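Local coordinates for protein Csc2 (Thermofilum pendens, PDB 4TXD) that probably binds RNA as the Cas7-family backbone protein of a type I-D CRISPR interference complex, and holds a zinc ion, at residues A[98-103]-A[270-275]; A[106-111]-A[259-264]. One frame throughout, in Å; residues are numbered along the deposited sequence.

Interaction 1 of 2, residues A[98-103]-A[270-275]; sequences MAVTRR and GRSGIY
In the RRM-like fold of this Cas7 protein, helix 94-115 meets the loop that leads into edge strand 274-275: A99 and V100 on the helix face S272 and I274. The closest approach is between A99 CB and S272 OG, 3.4 Å apart, and the small methyl lets the loop come up to the helix, with the CA atoms of A99 and S272 separated by 6.0 Å. S272 points its CB at the same methyl, so the A99 methyl meets both CB and OG of S272, and no hydrogen bond crosses. The hydroxyl is instead bonded to G269 O within its own loop, which fixes its rotation. The next residue, V100, extends its CG1 branch, anti to the carbonyl carbon (chi1 -62°), to I274 CG2 at 3.8 Å, the two side chains meeting at about a right angle. S272 OG lies 4.1 Å from V100 CG1, at the margin of this apolar patch. L268 touches both V100 and I274, and L265 adds to the cover over V100. At G273 the backbone turns with positive phi; its O takes a bond from K96 NZ of the same helix, and its backbone pairs with R68. The contact sets helix 94-115 of the RRM-like fold against the edge of a small antiparallel sheet, where strand 274-275 pairs with 65-68.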
# COMPACT_ATOMS: atom_id res chain seq x y z
N MET A 98 3.63 3.90 -0.73
CA MET A 98 2.96 3.89 0.56
C MET A 98 1.94 4.99 0.69
O MET A 98 0.79 4.74 1.07
CB MET A 98 3.97 4.05 1.72
CG MET A 98 4.81 2.83 1.99
SD MET A 98 3.95 1.66 3.04
CE MET A 98 3.95 2.49 4.60
N ALA A 99 2.36 6.22 0.41
CA ALA A 99 1.51 7.38 0.60
C ALA A 99 0.25 7.25 -0.24
O ALA A 99 -0.85 7.45 0.29
CB ALA A 99 2.25 8.65 0.25
N VAL A 100 0.38 6.90 -1.52
CA VAL A 100 -0.81 6.92 -2.37
C VAL A 100 -1.70 5.73 -2.06
O VAL A 100 -2.94 5.84 -2.15
CB VAL A 100 -0.48 6.94 -3.90
CG1 VAL A 100 0.30 8.20 -4.28
CG2 VAL A 100 0.25 5.67 -4.35
N THR A 101 -1.11 4.60 -1.68
CA THR A 101 -1.90 3.40 -1.45
C THR A 101 -2.67 3.56 -0.13
O THR A 101 -3.85 3.18 -0.03
CB THR A 101 -1.05 2.12 -1.40
OG1 THR A 101 -0.33 1.97 -2.63
CG2 THR A 101 -1.92 0.88 -1.16
N ARG A 102 -2.04 4.14 0.85
CA ARG A 102 -2.71 4.35 2.11
C ARG A 102 -3.76 5.43 2.02
O ARG A 102 -4.78 5.34 2.59
CB ARG A 102 -1.71 4.56 3.24
CG ARG A 102 -1.52 5.94 3.72
CD ARG A 102 -1.47 5.98 5.23
NE ARG A 102 -0.14 5.72 5.69
CZ ARG A 102 0.20 5.18 6.86
NH1 ARG A 102 1.45 5.03 7.10
NH2 ARG A 102 -0.68 4.77 7.74
N ARG A 103 -3.48 6.44 1.22
CA ARG A 103 -4.46 7.48 0.97
C ARG A 103 -5.70 6.91 0.25
O ARG A 103 -6.84 7.32 0.53
CB ARG A 103 -3.83 8.62 0.16
CG ARG A 103 -4.57 9.94 0.25
CD ARG A 103 -5.58 10.07 -0.85
NE ARG A 103 -6.50 11.19 -0.64
CZ ARG A 103 -7.63 11.10 0.05
NH1 ARG A 103 -7.98 9.95 0.62
NH2 ARG A 103 -8.42 12.16 0.19
N GLY A 270 -2.03 14.56 -3.58
CA GLY A 270 -1.71 14.80 -2.20
C GLY A 270 -0.32 15.40 -2.12
O GLY A 270 0.05 16.21 -2.96
N ARG A 271 0.45 14.98 -1.13
CA ARG A 271 1.77 15.55 -0.94
C ARG A 271 2.87 14.55 -1.26
O ARG A 271 4.00 14.72 -0.83
CB ARG A 271 1.94 16.07 0.49
CG ARG A 271 1.05 17.26 0.82
CD ARG A 271 1.25 17.80 2.23
NE ARG A 271 0.33 18.90 2.53
CZ ARG A 271 0.21 19.47 3.71
NH1 ARG A 271 0.96 19.06 4.73
NH2 ARG A 271 -0.66 20.46 3.90
N SER A 272 2.55 13.51 -2.03
CA SER A 272 3.43 12.35 -2.10
C SER A 272 4.49 12.40 -3.20
O SER A 272 5.25 11.45 -3.34
CB SER A 272 2.61 11.08 -2.29
OG SER A 272 1.32 11.21 -1.71
N GLY A 273 4.53 13.46 -3.96
CA GLY A 273 5.52 13.59 -4.99
C GLY A 273 5.26 12.83 -6.29
O GLY A 273 6.12 12.65 -7.10
N ILE A 274 4.03 12.40 -6.45
CA ILE A 274 3.59 11.84 -7.69
C ILE A 274 2.18 12.34 -7.97
O ILE A 274 1.32 12.23 -7.21
CB ILE A 274 3.67 10.31 -7.69
CG1 ILE A 274 3.18 9.77 -9.02
CG2 ILE A 274 2.88 9.71 -6.56
CD1 ILE A 274 3.40 8.31 -9.17
N TYR A 275 2.02 12.91 -9.12
CA TYR A 275 0.70 13.49 -9.56
C TYR A 275 0.16 13.27 -11.04
O TYR A 275 0.98 13.13 -11.88
CB TYR A 275 0.86 15.02 -9.45
CG TYR A 275 1.47 15.41 -8.12
CD1 TYR A 275 0.67 15.55 -6.99
CD2 TYR A 275 2.84 15.60 -7.99
CE1 TYR A 275 1.22 15.88 -5.77
CE2 TYR A 275 3.40 15.94 -6.77
CZ TYR A 275 2.58 16.07 -5.66
OH TYR A 275 3.13 16.40 -4.44

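Interaction 2 of 2, residues A[106-111]-A[259-264]; sequences LQLLRE and LYSLAT
L108 puts one methyl, CD1, among Y260 and S261 of the last turn of helix 252-263 and T264 just after it. Its CG lies anti to the carbonyl carbon (chi1 -66°), and from there the branched end reaches across to helix 252-263. L108 CD1 stands 3.7 Å from Y260 CD2, and L108 CD2 is farther off, 4.1 Å from Y260 CE2. The aliphatic chain crosses the ring obliquely. Y260 sends its ring along the helix flank toward L108, because CG is anti to the backbone N (chi1 -177°), and T264 CG2 sits 3.8 Å above one face of that ring, offset toward its rim. Two hydroxyls complete the surround of L108 CD1: T264 OG1 at 3.6 Å and S261 OG at 3.8 Å. Both are bonded to carbonyls of helix 252-263, S261 OG to A257 O and T264 OG1 to Y260 O, so apolar contact costs them no bond. T264 OG1 donates to Y260 O over 2.7 Å, tilted 20° from the carbonyl plane, close to where the helix ends. A glycine here, without hydroxyl or methyl, would probably leave Y260 O without its short bond and open a gap beside L108 CD1 and over the ring. H337 joins the two helices at the polar margin, bonded to both Y260 OH and E111 OE1. F344 of helix 343-365 packs on L108 and L332 of helix 328-334 on T264, so the meeting of helices 94-115 and 252-263 lies buried beneath these C-terminal helices.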
# COMPACT_ATOMS: atom_id res chain seq x y z
N LEU A 106 -7.76 4.87 2.72
CA LEU A 106 -8.45 5.82 3.53
C LEU A 106 -9.70 6.36 2.83
O LEU A 106 -10.73 6.56 3.45
CB LEU A 106 -7.51 6.94 3.92
CG LEU A 106 -8.15 8.06 4.70
CD1 LEU A 106 -9.03 7.55 5.81
CD2 LEU A 106 -7.17 9.08 5.20
N GLN A 107 -9.60 6.58 1.53
CA GLN A 107 -10.74 7.12 0.79
C GLN A 107 -11.81 6.04 0.68
O GLN A 107 -13.00 6.33 0.79
CB GLN A 107 -10.30 7.63 -0.60
CG GLN A 107 -11.38 8.42 -1.36
CD GLN A 107 -11.91 9.62 -0.58
OE1 GLN A 107 -11.17 10.28 0.17
NE2 GLN A 107 -13.20 9.90 -0.74
N LEU A 108 -11.39 4.79 0.50
CA LEU A 108 -12.32 3.68 0.45
C LEU A 108 -13.01 3.52 1.80
O LEU A 108 -14.22 3.25 1.84
CB LEU A 108 -11.60 2.38 0.05
CG LEU A 108 -11.05 2.37 -1.39
CD1 LEU A 108 -10.24 1.12 -1.63
CD2 LEU A 108 -12.19 2.46 -2.41
N LEU A 109 -12.27 3.72 2.89
CA LEU A 109 -12.85 3.67 4.24
C LEU A 109 -13.88 4.77 4.45
O LEU A 109 -14.91 4.56 5.10
CB LEU A 109 -11.76 3.79 5.32
CG LEU A 109 -10.90 2.55 5.51
CD1 LEU A 109 -9.64 2.87 6.32
CD2 LEU A 109 -11.73 1.44 6.16
N ARG A 110 -13.59 5.95 3.92
CA ARG A 110 -14.54 7.04 4.00
C ARG A 110 -15.81 6.73 3.21
O ARG A 110 -16.92 7.04 3.66
CB ARG A 110 -13.91 8.33 3.51
CG ARG A 110 -12.99 8.98 4.52
CD ARG A 110 -12.15 10.05 3.86
NE ARG A 110 -11.29 10.73 4.82
CZ ARG A 110 -10.20 11.41 4.48
NH1 ARG A 110 -9.84 11.49 3.20
NH2 ARG A 110 -9.46 12.01 5.41
N GLU A 111 -15.65 6.10 2.05
CA GLU A 111 -16.81 5.73 1.25
C GLU A 111 -17.60 4.59 1.88
O GLU A 111 -18.83 4.51 1.73
CB GLU A 111 -16.38 5.37 -0.17
CG GLU A 111 -15.94 6.61 -0.96
CD GLU A 111 -15.47 6.30 -2.38
OE1 GLU A 111 -15.57 5.12 -2.82
OE2 GLU A 111 -15.00 7.25 -3.03
N LEU A 259 -4.86 -5.48 -1.55
CA LEU A 259 -4.87 -5.73 -2.99
C LEU A 259 -5.85 -4.80 -3.69
O LEU A 259 -5.54 -4.21 -4.73
CB LEU A 259 -5.22 -7.19 -3.30
CG LEU A 259 -4.22 -8.24 -2.82
CD1 LEU A 259 -4.71 -9.64 -3.18
CD2 LEU A 259 -2.86 -8.00 -3.41
N TYR A 260 -7.02 -4.63 -3.10
CA TYR A 260 -8.07 -3.81 -3.67
C TYR A 260 -7.75 -2.31 -3.65
O TYR A 260 -8.11 -1.57 -4.56
CB TYR A 260 -9.38 -4.08 -2.92
CG TYR A 260 -10.61 -3.36 -3.43
CD1 TYR A 260 -11.30 -3.82 -4.56
CD2 TYR A 260 -11.12 -2.25 -2.77
CE1 TYR A 260 -12.43 -3.18 -5.01
CE2 TYR A 260 -12.26 -1.61 -3.21
CZ TYR A 260 -12.91 -2.08 -4.33
OH TYR A 260 -14.04 -1.43 -4.76
N SER A 261 -7.07 -1.86 -2.60
CA SER A 261 -6.67 -0.46 -2.54
C SER A 261 -5.69 -0.15 -3.68
O SER A 261 -5.76 0.90 -4.30
CB SER A 261 -6.05 -0.12 -1.19
OG SER A 261 -7.02 -0.18 -0.14
N LEU A 262 -4.77 -1.08 -3.91
CA LEU A 262 -3.80 -0.97 -5.00
C LEU A 262 -4.51 -0.93 -6.35
O LEU A 262 -4.27 -0.05 -7.18
CB LEU A 262 -2.86 -2.16 -4.95
CG LEU A 262 -1.35 -2.04 -5.15
CD1 LEU A 262 -0.81 -0.72 -4.67
CD2 LEU A 262 -0.70 -3.19 -4.39
N ALA A 263 -5.41 -1.88 -6.56
CA ALA A 263 -6.12 -2.06 -7.82
C ALA A 263 -7.02 -0.88 -8.16
O ALA A 263 -7.36 -0.67 -9.32
CB ALA A 263 -6.93 -3.36 -7.78
N THR A 264 -7.41 -0.11 -7.14
CA THR A 264 -8.32 1.00 -7.38
C THR A 264 -7.66 2.36 -7.41
O THR A 264 -8.33 3.38 -7.52
CB THR A 264 -9.45 1.04 -6.32
OG1 THR A 264 -8.90 0.93 -5.00
CG2 THR A 264 -10.44 -0.11 -6.55

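In the fold
Both contacts use helix 94-115, about two turns apart. Interaction 1 joins its earlier turns to the loop and short edge strand after helix 252-263 and is only partly buried; interaction 2 is a buried meeting of the two helices that, in an RRM-like order, pack beside the antiparallel sheet. Neither has a hydrogen bond across it: an alanine meets a serine beside a valine-isoleucine pair in the first, a leucine lies against an aromatic ring and two hydroxyls in the second. T101 reaches L262 between them, while R103 and R110 bring like charges close along the helix. The L108 side chain of interaction 2 is about 13 Å from the zinc ion, whereas interaction 1 lies away from the metal site.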